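Oligopeptide ABC transporter, periplasmic oligopeptide-binding protein, putative (Thermotoga maritima MSB8, PDB 5IPW) is a putative periplasmic oligopeptide-binding protein that probably captures peptides for uptake by an ABC transporter. Local coordinates at residues 227-230 and 231-234. Sequence-based numbering, arbitrary orientation.
Sequences KNDF and LENT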
loop_
_atom_site.group_PDB
_atom_site.type_symbol
_atom_site.label_atom_id
_atom_site.label_comp_id
_atom_site.label_asym_id
_atom_site.label_seq_id
_atom_site.Cartn_x
_atom_site.Cartn_y
_atom_site.Cartn_z
ATOM N N LYS A 227 0.948 -18.150 -20.900
ATOM C CA LYS A 227 0.864 -17.158 -21.955
ATOM C C LYS A 227 0.534 -15.773 -21.411
ATOM O O LYS A 227 1.046 -14.777 -21.911
ATOM C CB LYS A 227 -0.176 -17.588 -22.993
ATOM C CG LYS A 227 0.224 -18.841 -23.753
ATOM C CD LYS A 227 1.492 -18.627 -24.561
ATOM C CE LYS A 227 1.933 -19.899 -25.257
ATOM N NZ LYS A 227 3.303 -19.746 -25.815
ATOM N N ASN A 228 -0.300 -15.713 -20.380
ATOM C CA ASN A 228 -0.672 -14.436 -19.784
ATOM C C ASN A 228 0.255 -14.078 -18.624
ATOM O O ASN A 228 -0.146 -13.359 -17.718
ATOM C CB ASN A 228 -2.137 -14.462 -19.321
ATOM C CG ASN A 228 -2.675 -13.074 -18.989
ATOM O OD1 ASN A 228 -2.309 -12.080 -19.625
ATOM N ND2 ASN A 228 -3.548 -13.000 -17.989
ATOM N N ASP A 229 1.491 -14.575 -18.669
ATOM C CA ASP A 229 2.487 -14.339 -17.624
ATOM C C ASP A 229 3.390 -13.184 -18.045
ATOM O O ASP A 229 4.242 -13.347 -18.923
ATOM C CB ASP A 229 3.320 -15.614 -17.416
ATOM C CG ASP A 229 4.237 -15.533 -16.210
ATOM O OD1 ASP A 229 4.871 -14.483 -15.993
ATOM O OD2 ASP A 229 4.343 -16.533 -15.476
ATOM N N PHE A 230 3.218 -12.029 -17.402
ATOM C CA PHE A 230 3.963 -10.817 -17.766
ATOM C C PHE A 230 5.474 -10.936 -17.571
ATOM O O PHE A 230 6.240 -10.208 -18.189
ATOM C CB PHE A 230 3.462 -9.616 -16.964
ATOM C CG PHE A 230 4.047 -9.528 -15.591
ATOM C CD1 PHE A 230 5.237 -8.836 -15.375
ATOM C CD2 PHE A 230 3.429 -10.147 -14.514
ATOM C CE1 PHE A 230 5.787 -8.750 -14.107
ATOM C CE2 PHE A 230 3.978 -10.069 -13.243
ATOM C CZ PHE A 230 5.159 -9.371 -13.039
ATOM N N LEU A 231 5.884 -11.831 -16.680
ATOM C CA LEU A 231 7.282 -12.016 -16.319
ATOM C C LEU A 231 7.957 -12.998 -17.260
ATOM O O LEU A 231 9.049 -12.742 -17.752
ATOM C CB LEU A 231 7.352 -12.538 -14.881
ATOM C CG LEU A 231 8.704 -12.690 -14.176
ATOM C CD1 LEU A 231 9.323 -11.332 -13.883
ATOM C CD2 LEU A 231 8.523 -13.459 -12.879
ATOM N N GLU A 232 7.286 -14.118 -17.518
ATOM C CA GLU A 232 7.864 -15.246 -18.262
ATOM C C GLU A 232 7.701 -15.108 -19.774
ATOM O O GLU A 232 8.609 -15.458 -20.531
ATOM C CB GLU A 232 7.213 -16.571 -17.825
ATOM C CG GLU A 232 7.297 -16.897 -16.335
ATOM C CD GLU A 232 8.620 -17.517 -15.913
ATOM O OE1 GLU A 232 8.797 -17.740 -14.690
ATOM O OE2 GLU A 232 9.475 -17.787 -16.790
ATOM N N ASN A 233 6.542 -14.614 -20.216
ATOM C CA ASN A 233 6.208 -14.631 -21.641
ATOM C C ASN A 233 6.629 -13.376 -22.413
ATOM O O ASN A 233 5.907 -12.386 -22.491
ATOM C CB ASN A 233 4.725 -14.901 -21.845
ATOM C CG ASN A 233 4.372 -15.086 -23.305
ATOM O OD1 ASN A 233 5.257 -15.236 -24.147
ATOM N ND2 ASN A 233 3.079 -15.058 -23.618
ATOM N N THR A 234 7.811 -13.468 -23.001
ATOM C CA THR A 234 8.372 -12.474 -23.919
ATOM C C THR A 234 7.442 -12.093 -25.090
ATOM O O THR A 234 7.611 -11.037 -25.715
ATOM C CB THR A 234 9.746 -13.002 -24.418
ATOM O OG1 THR A 234 10.768 -12.516 -23.540
ATOM C CG2 THR A 234 10.074 -12.604 -25.857
HETATM O O HOH W 1 4.926 -17.385 -26.000
#
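Asp229 and the backbone of Leu231 and Glu232 form an Asx turn, extended into an Asx motif by Asn233, in the loop that follows helix 220-227. With CG anti to the backbone N (chi1 -171°), the Asp229 carboxylate sits beside its own carbonyl carbon, where OD1 faces the amides two and three residues on and accepts both from different directions. Leu231 N, 2.9 Å from Asp229 OD1, meets it nearly along the C-O bond; Glu232 N, also 2.9 Å from Asp229 OD1, approaches from above the carboxylate, 63° out of its plane. Arg73 of helix 73-80 adds a salt bridge to the same oxygen, which should favour the charged form. The Asp229 backbone closes the turn, its O accepting Asn233 N at 2.9 Å. Were Asp229 replaced by alanine, the Leu231 and Glu232 amides would probably lose their shared acceptor, and Arg73 this carboxylate.

Glu232 CB and CG lie alongside the Asp229 carboxylate, and the Glu232 chain, bent at chi2, carries its own carboxylate onward, its plane almost perpendicular to that of Asp229. Leu231 CB lies over one face of the Phe230 ring, 4.2 Å from its centroid, a CH-pi contact near the ring normal, while both side chains also touch helix 73-80.

Asn233 ties the turn back to the helix end: its ND2 donates to Lys227 O at 2.7 Å, in both the amide and carbonyl planes and nearly straight (170°). Tyr194 OH also hydrogen-bonds to Asn233 ND2. At the amide's other branch, one water donates to Asn233 OD1 and accepts from Lys227 NZ, 2.9 Å from that nitrogen.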